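Local coordinates for putative branched-chain amino acid ABC transporter, periplasmic branched-chain amino acid-binding protein (Pseudomonas protegens Pf-5, PDB 4RU0), which probably serves as the periplasmic solute-binding component of an ABC transporter, capturing branched-chain amino acids or related small ligands for import, at residues Gly144-Leu155 with Met381-Glu392. Residues are numbered along the deposited sequence; the frame is centred on the assembly and turned at random.
Sequences GTVFPYNFPVML and MQNLKLSCRDHE
The imidazole of His391 slots between Gly144 and Phe151, and both of its nitrogens are spoken for. On one face the Phe151 ring stacks nearly parallel, with planes 11° apart. The centroids of the Phe151 and His391 rings lie 3.7 Å from each other. On the opposite face the CA of Gly144 makes a CH-pi contact 3.4 Å from the centroid of the His391 ring. At the rim, His391 ND1 donates to Asn150 O over 2.9 Å, almost straight at 168° and close to the imidazole plane, although it reaches that oxygen from above the carbonyl plane. His391 NE2 is hydrogen-bonded to Glu363 OE2, so carbonyl and carboxylate together fix the ring's rotation between its two covers.

Further along, the backbone takes over: Met154 N donates a hydrogen bond to Glu392 O at 2.9 Å. The extended Glu392 side chain runs beside Leu155, and Glu392 OE2 ends 3.3 Å from Leu155 CA, where Thr156 N and Ser159 OG bind it at the start of helix 157-172. Glu392 N is itself held by Asp390 OD1 in an Asx turn, while Asp390 OD2 forms a salt bridge to Arg418.

The apolar end belongs to Met154, a selenomethionine. A bend at chi3 (-99°) brings Met154 CE to 3.3 Å from Leu384 CD1, and Met154 CG passes the amide of Gln382, whose NE2 is bonded to Ala396 O.

Strand 150-151, which pairs in parallel with 131-132, is thus tied to the chain leading into strand 396-402, a long-range join within the two-lobed alpha/beta fold of leucine-binding-protein-type periplasmic receptors.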
ATOM      1  N   GLY A 144      -4.383  10.320 -13.460  1.00 30.43           N
ATOM      2  CA  GLY A 144      -3.209  10.237 -14.308  1.00 30.25           C
ATOM      3  C   GLY A 144      -3.168  11.237 -15.447  1.00 30.85           C
ATOM      4  O   GLY A 144      -2.189  11.278 -16.190  1.00 28.96           O
ATOM      5  N   THR A 145      -4.214  12.047 -15.602  1.00 28.77           N
ATOM      6  CA  THR A 145      -4.180  13.099 -16.617  1.00 36.70           C
ATOM      7  C   THR A 145      -3.306  14.240 -16.122  1.00 33.75           C
ATOM      8  O   THR A 145      -2.804  15.038 -16.913  1.00 31.61           O
ATOM      9  CB  THR A 145      -5.583  13.646 -16.970  1.00 38.14           C
ATOM     10  OG1 THR A 145      -6.137  14.340 -15.842  1.00 30.97           O
ATOM     11  CG2 THR A 145      -6.509  12.523 -17.401  1.00 33.72           C
ATOM     12  N   VAL A 146      -3.134  14.312 -14.805  1.00 30.23           N
ATOM     13  CA  VAL A 146      -2.294  15.341 -14.198  1.00 31.80           C
ATOM     14  C   VAL A 146      -0.979  14.721 -13.732  1.00 24.50           C
ATOM     15  O   VAL A 146       0.054  15.386 -13.689  1.00 24.21           O
ATOM     16  CB  VAL A 146      -3.022  16.033 -13.030  1.00 25.20           C
ATOM     17  CG1 VAL A 146      -2.101  16.988 -12.283  1.00 24.36           C
ATOM     18  CG2 VAL A 146      -4.242  16.782 -13.555  1.00 27.03           C
ATOM     19  N   PHE A 147      -1.018  13.425 -13.426  1.00 35.16           N
ATOM     20  CA  PHE A 147       0.167  12.703 -12.965  1.00 30.53           C
ATOM     21  C   PHE A 147       0.516  11.506 -13.849  1.00 27.40           C
ATOM     22  O   PHE A 147       0.353  10.363 -13.433  1.00 27.13           O
ATOM     23  CB  PHE A 147      -0.034  12.238 -11.525  1.00 22.00           C
ATOM     24  CG  PHE A 147      -0.059  13.357 -10.533  1.00 21.09           C
ATOM     25  CD1 PHE A 147      -1.240  14.019 -10.249  1.00 21.14           C
ATOM     26  CD2 PHE A 147       1.100  13.750  -9.882  1.00 20.55           C
ATOM     27  CE1 PHE A 147      -1.264  15.051  -9.335  1.00 24.70           C
ATOM     28  CE2 PHE A 147       1.082  14.778  -8.968  1.00 20.75           C
ATOM     29  CZ  PHE A 147      -0.099  15.431  -8.692  1.00 21.55           C
ATOM     30  N   PRO A 148       1.031  11.772 -15.059  1.00 28.23           N
ATOM     31  CA  PRO A 148       1.319  10.731 -16.050  1.00 28.50           C
ATOM     32  C   PRO A 148       2.215   9.611 -15.526  1.00 26.75           C
ATOM     33  O   PRO A 148       1.984   8.452 -15.866  1.00 27.97           O
ATOM     34  CB  PRO A 148       2.034  11.498 -17.172  1.00 27.72           C
ATOM     35  CG  PRO A 148       1.660  12.913 -16.976  1.00 27.19           C
ATOM     36  CD  PRO A 148       1.476  13.101 -15.513  1.00 25.56           C
ATOM     37  N   TYR A 149       3.211   9.945 -14.710  1.00 25.69           N
ATOM     38  CA  TYR A 149       4.191   8.955 -14.274  1.00 26.05           C
ATOM     39  C   TYR A 149       4.220   8.728 -12.759  1.00 27.57           C
ATOM     40  O   TYR A 149       5.224   8.290 -12.204  1.00 25.17           O
ATOM     41  CB  TYR A 149       5.576   9.357 -14.786  1.00 26.60           C
ATOM     42  CG  TYR A 149       5.662   9.221 -16.287  1.00 34.75           C
ATOM     43  CD1 TYR A 149       5.363  10.293 -17.121  1.00 28.16           C
ATOM     44  CD2 TYR A 149       5.988   8.004 -16.873  1.00 29.81           C
ATOM     45  CE1 TYR A 149       5.415  10.161 -18.495  1.00 29.73           C
ATOM     46  CE2 TYR A 149       6.043   7.864 -18.247  1.00 31.43           C
ATOM     47  CZ  TYR A 149       5.754   8.941 -19.052  1.00 31.32           C
ATOM     48  OH  TYR A 149       5.809   8.804 -20.419  1.00 53.75           O
ATOM     49  N   ASN A 150       3.102   9.009 -12.100  1.00 23.87           N
ATOM     50  CA  ASN A 150       2.961   8.744 -10.672  1.00 28.24           C
ATOM     51  C   ASN A 150       1.766   7.821 -10.417  1.00 28.17           C
ATOM     52  O   ASN A 150       0.636   8.151 -10.780  1.00 23.02           O
ATOM     53  CB  ASN A 150       2.805  10.056  -9.901  1.00 21.54           C
ATOM     54  CG  ASN A 150       3.103   9.905  -8.423  1.00 39.86           C
ATOM     55  OD1 ASN A 150       2.682   8.939  -7.784  1.00 37.82           O
ATOM     56  ND2 ASN A 150       3.839  10.863  -7.870  1.00 37.59           N
ATOM     57  N   PHE A 151       2.017   6.669  -9.797  1.00 23.60           N
ATOM     58  CA  PHE A 151       0.983   5.648  -9.616  1.00 24.22           C
ATOM     59  C   PHE A 151       0.795   5.206  -8.160  1.00 26.48           C
ATOM     60  O   PHE A 151       1.484   4.297  -7.691  1.00 26.74           O
ATOM     61  CB  PHE A 151       1.303   4.412 -10.470  1.00 26.42           C
ATOM     62  CG  PHE A 151       1.196   4.641 -11.954  1.00 33.11           C
ATOM     63  CD1 PHE A 151       0.064   4.239 -12.650  1.00 35.79           C
ATOM     64  CD2 PHE A 151       2.231   5.246 -12.656  1.00 27.65           C
ATOM     65  CE1 PHE A 151      -0.036   4.438 -14.020  1.00 40.14           C
ATOM     66  CE2 PHE A 151       2.134   5.452 -14.024  1.00 41.13           C
ATOM     67  CZ  PHE A 151       1.002   5.045 -14.708  1.00 30.07           C
ATOM     68  N   PRO A 152      -0.159   5.790  -7.459  1.00 22.16           N
ATOM     69  CA  PRO A 152      -0.460   5.331  -6.106  1.00 26.53           C
ATOM     70  C   PRO A 152      -1.394   4.124  -6.178  1.00 24.03           C
ATOM     71  O   PRO A 152      -2.577   4.218  -5.953  1.00 26.64           O
ATOM     72  CB  PRO A 152      -1.173   6.522  -5.508  1.00 19.98           C
ATOM     73  CG  PRO A 152      -1.889   7.106  -6.642  1.00 20.28           C
ATOM     74  CD  PRO A 152      -1.067   6.863  -7.867  1.00 42.29           C
ATOM     75  N   VAL A 153      -0.820   2.991  -6.532  1.00 26.38           N
ATOM     76  CA  VAL A 153      -1.559   1.794  -6.888  1.00 29.35           C
ATOM     77  C   VAL A 153      -2.293   1.050  -5.781  1.00 38.38           C
ATOM     78  O   VAL A 153      -1.810   0.918  -4.670  1.00 35.79           O
ATOM     79  CB  VAL A 153      -0.684   0.787  -7.649  1.00 28.70           C
ATOM     80  CG1 VAL A 153      -1.555  -0.087  -8.519  1.00 30.88           C
ATOM     81  CG2 VAL A 153       0.310   1.506  -8.521  1.00 37.52           C
HETATM   82  N   MSE A 154      -3.453   0.536  -6.161  1.00 35.53           N
HETATM   83  CA  MSE A 154      -4.294  -0.314  -5.347  1.00 38.96           C
HETATM   84  C   MSE A 154      -5.113   0.362  -4.284  1.00 37.14           C
HETATM   85  O   MSE A 154      -6.332   0.169  -4.258  1.00 38.92           O
HETATM   86  CB  MSE A 154      -3.405  -1.353  -4.701  1.00 29.40           C
HETATM   87  CG  MSE A 154      -4.053  -2.712  -4.811  1.00 44.26           C
HETATM   88 SE   MSE A 154      -2.700  -4.019  -4.331  1.00 77.83          SE
HETATM   89  CE  MSE A 154      -2.247  -4.477  -6.175  1.00 58.20           C
ATOM     90  N   LEU A 155      -4.491   1.087  -3.376  1.00 24.24           N
ATOM     91  CA  LEU A 155      -5.253   1.775  -2.373  1.00 22.52           C
ATOM     92  C   LEU A 155      -4.708   3.130  -2.013  1.00 24.48           C
ATOM     93  O   LEU A 155      -3.633   3.232  -1.497  1.00 29.32           O
ATOM     94  CB  LEU A 155      -5.352   0.898  -1.123  1.00 30.54           C
ATOM     95  CG  LEU A 155      -6.398   1.318  -0.105  1.00 24.06           C
ATOM     96  CD1 LEU A 155      -7.782   1.207  -0.691  1.00 24.01           C
ATOM     97  CD2 LEU A 155      -6.282   0.496   1.146  1.00 21.87           C
HETATM   98  N   MSE A 381      -4.175 -10.669  -3.235  1.00 54.06           N
HETATM   99  CA  MSE A 381      -4.248  -9.400  -3.947  1.00 50.90           C
HETATM  100  C   MSE A 381      -5.621  -9.217  -4.584  1.00 51.04           C
HETATM  101  O   MSE A 381      -6.218 -10.174  -5.072  1.00 69.82           O
HETATM  102  CB  MSE A 381      -3.155  -9.328  -5.013  1.00 50.95           C
HETATM  103  CG  MSE A 381      -3.210  -8.090  -5.899  1.00 60.37           C
HETATM  104 SE   MSE A 381      -1.985  -8.236  -7.416  1.00117.20          SE
HETATM  105  CE  MSE A 381      -0.414  -8.781  -6.417  1.00 56.73           C
ATOM    106  N   GLN A 382      -6.120  -7.986  -4.573  1.00 49.68           N
ATOM    107  CA  GLN A 382      -7.423  -7.688  -5.157  1.00 49.80           C
ATOM    108  C   GLN A 382      -7.352  -7.572  -6.678  1.00 50.13           C
ATOM    109  O   GLN A 382      -6.271  -7.629  -7.265  1.00 50.13           O
ATOM    110  CB  GLN A 382      -7.981  -6.394  -4.562  1.00 48.36           C
ATOM    111  CG  GLN A 382      -7.160  -5.160  -4.890  1.00 46.96           C
ATOM    112  CD  GLN A 382      -7.531  -3.967  -4.031  1.00 45.67           C
ATOM    113  OE1 GLN A 382      -8.386  -3.160  -4.401  1.00 45.26           O
ATOM    114  NE2 GLN A 382      -6.884  -3.846  -2.878  1.00 45.14           N
ATOM    115  N   ASN A 383      -8.510  -7.414  -7.310  1.00 50.52           N
ATOM    116  CA  ASN A 383      -8.568  -7.090  -8.729  1.00 50.74           C
ATOM    117  C   ASN A 383      -7.983  -5.706  -8.994  1.00 49.18           C
ATOM    118  O   ASN A 383      -8.054  -4.816  -8.144  1.00 58.29           O
ATOM    119  CB  ASN A 383     -10.010  -7.149  -9.249  1.00 51.56           C
ATOM    120  CG  ASN A 383     -10.545  -8.570  -9.345  1.00 59.80           C
ATOM    121  OD1 ASN A 383     -10.009  -9.494  -8.731  1.00 60.70           O
ATOM    122  ND2 ASN A 383     -11.607  -8.750 -10.124  1.00 59.95           N
ATOM    123  N   LEU A 384      -7.394  -5.535 -10.172  1.00 51.09           N
ATOM    124  CA  LEU A 384      -6.843  -4.248 -10.583  1.00 48.09           C
ATOM    125  C   LEU A 384      -7.286  -3.899 -11.990  1.00 48.57           C
ATOM    126  O   LEU A 384      -7.079  -4.669 -12.922  1.00 49.73           O
ATOM    127  CB  LEU A 384      -5.316  -4.261 -10.524  1.00 47.68           C
ATOM    128  CG  LEU A 384      -4.647  -4.124  -9.162  1.00 53.58           C
ATOM    129  CD1 LEU A 384      -3.148  -4.319  -9.308  1.00 46.84           C
ATOM    130  CD2 LEU A 384      -4.963  -2.762  -8.579  1.00 51.95           C
ATOM    131  N   LYS A 385      -7.904  -2.739 -12.143  1.00 47.80           N
ATOM    132  CA  LYS A 385      -8.224  -2.234 -13.465  1.00 51.69           C
ATOM    133  C   LYS A 385      -7.878  -0.754 -13.525  1.00 46.89           C
ATOM    134  O   LYS A 385      -8.627   0.092 -13.044  1.00 46.27           O
ATOM    135  CB  LYS A 385      -9.695  -2.469 -13.809  1.00 49.19           C
ATOM    136  CG  LYS A 385     -10.053  -2.132 -15.250  1.00 49.95           C
ATOM    137  CD  LYS A 385     -11.273  -2.917 -15.717  1.00 62.08           C
ATOM    138  CE  LYS A 385     -11.851  -2.340 -16.995  1.00 64.88           C
ATOM    139  NZ  LYS A 385     -12.410  -0.974 -16.775  1.00 68.36           N
ATOM    140  N   LEU A 386      -6.725  -0.455 -14.112  1.00 46.60           N
ATOM    141  CA  LEU A 386      -6.250   0.919 -14.211  1.00 45.49           C
ATOM    142  C   LEU A 386      -6.606   1.545 -15.547  1.00 46.63           C
ATOM    143  O   LEU A 386      -6.999   0.859 -16.490  1.00 48.98           O
ATOM    144  CB  LEU A 386      -4.737   0.989 -14.008  1.00 44.90           C
ATOM    145  CG  LEU A 386      -4.194   0.964 -12.580  1.00 44.05           C
ATOM    146  CD1 LEU A 386      -4.305  -0.431 -11.968  1.00 44.80           C
ATOM    147  CD2 LEU A 386      -2.751   1.457 -12.567  1.00 43.42           C
ATOM    148  N   SER A 387      -6.468   2.862 -15.607  1.00 45.12           N
ATOM    149  CA  SER A 387      -6.666   3.616 -16.832  1.00 45.52           C
ATOM    150  C   SER A 387      -5.844   4.889 -16.732  1.00 47.28           C
ATOM    151  O   SER A 387      -5.249   5.163 -15.688  1.00 43.50           O
ATOM    152  CB  SER A 387      -8.143   3.945 -17.053  1.00 46.06           C
ATOM    153  OG  SER A 387      -8.573   4.978 -16.176  1.00 47.71           O
ATOM    154  N   CYS A 388      -5.809   5.662 -17.811  1.00 44.78           N
ATOM    155  CA  CYS A 388      -5.146   6.958 -17.790  1.00 43.96           C
ATOM    156  C   CYS A 388      -5.813   7.868 -16.759  1.00 51.70           C
ATOM    157  O   CYS A 388      -5.167   8.698 -16.128  1.00 46.51           O
ATOM    158  CB  CYS A 388      -5.181   7.602 -19.174  1.00 44.65           C
ATOM    159  SG  CYS A 388      -4.856   9.383 -19.174  1.00 75.86           S
ATOM    160  N   ARG A 389      -7.114   7.679 -16.588  1.00 43.60           N
ATOM    161  CA  ARG A 389      -7.914   8.468 -15.665  1.00 43.06           C
ATOM    162  C   ARG A 389      -7.771   7.972 -14.219  1.00 44.31           C
ATOM    163  O   ARG A 389      -8.048   8.708 -13.269  1.00 41.66           O
ATOM    164  CB  ARG A 389      -9.382   8.418 -16.101  1.00 52.04           C
ATOM    165  CG  ARG A 389     -10.269   9.504 -15.540  1.00 58.04           C
ATOM    166  CD  ARG A 389     -11.731   9.152 -15.774  1.00 61.51           C
ATOM    167  NE  ARG A 389     -12.115   7.958 -15.026  1.00 58.92           N
ATOM    168  CZ  ARG A 389     -12.778   7.984 -13.874  1.00 53.73           C
ATOM    169  NH1 ARG A 389     -13.083   6.852 -13.251  1.00 51.51           N
ATOM    170  NH2 ARG A 389     -13.140   9.147 -13.349  1.00 51.63           N
ATOM    171  N   ASP A 390      -7.332   6.725 -14.059  1.00 42.54           N
ATOM    172  CA  ASP A 390      -7.309   6.083 -12.744  1.00 42.10           C
ATOM    173  C   ASP A 390      -6.032   5.294 -12.483  1.00 41.91           C
ATOM    174  O   ASP A 390      -5.915   4.134 -12.867  1.00 42.67           O
ATOM    175  CB  ASP A 390      -8.521   5.158 -12.594  1.00 44.33           C
ATOM    176  CG  ASP A 390      -8.504   4.373 -11.292  1.00 46.91           C
ATOM    177  OD1 ASP A 390      -7.908   4.854 -10.304  1.00 51.51           O
ATOM    178  OD2 ASP A 390      -9.088   3.268 -11.255  1.00 43.44           O
ATOM    179  N   HIS A 391      -5.089   5.922 -11.793  1.00 41.02           N
ATOM    180  CA  HIS A 391      -3.816   5.283 -11.483  1.00 40.88           C
ATOM    181  C   HIS A 391      -3.859   4.492 -10.169  1.00 41.31           C
ATOM    182  O   HIS A 391      -2.832   4.004  -9.694  1.00 40.63           O
ATOM    183  CB  HIS A 391      -2.704   6.333 -11.436  1.00 40.16           C
ATOM    184  CG  HIS A 391      -2.234   6.771 -12.792  1.00 40.49           C
ATOM    185  ND1 HIS A 391      -1.113   7.552 -12.971  1.00 40.08           N
ATOM    186  CD2 HIS A 391      -2.730   6.531 -14.027  1.00 41.29           C
ATOM    187  CE1 HIS A 391      -0.936   7.774 -14.267  1.00 40.59           C
ATOM    188  NE2 HIS A 391      -1.910   7.164 -14.925  1.00 41.33           N
ATOM    189  N   GLU A 392      -5.050   4.359  -9.592  1.00 40.83           N
ATOM    190  CA  GLU A 392      -5.225   3.542  -8.398  1.00 40.86           C
ATOM    191  C   GLU A 392      -5.654   2.140  -8.798  1.00 41.95           C
ATOM    192  O   GLU A 392      -4.971   1.162  -8.505  1.00 42.33           O
ATOM    193  CB  GLU A 392      -6.254   4.157  -7.442  1.00 40.44           C
ATOM    194  CG  GLU A 392      -6.371   3.396  -6.130  1.00 40.47           C
ATOM    195  CD  GLU A 392      -7.483   3.914  -5.227  1.00 47.78           C
ATOM    196  OE1 GLU A 392      -8.352   4.673  -5.707  1.00 48.70           O
ATOM    197  OE2 GLU A 392      -7.486   3.554  -4.030  1.00 46.70           O
TER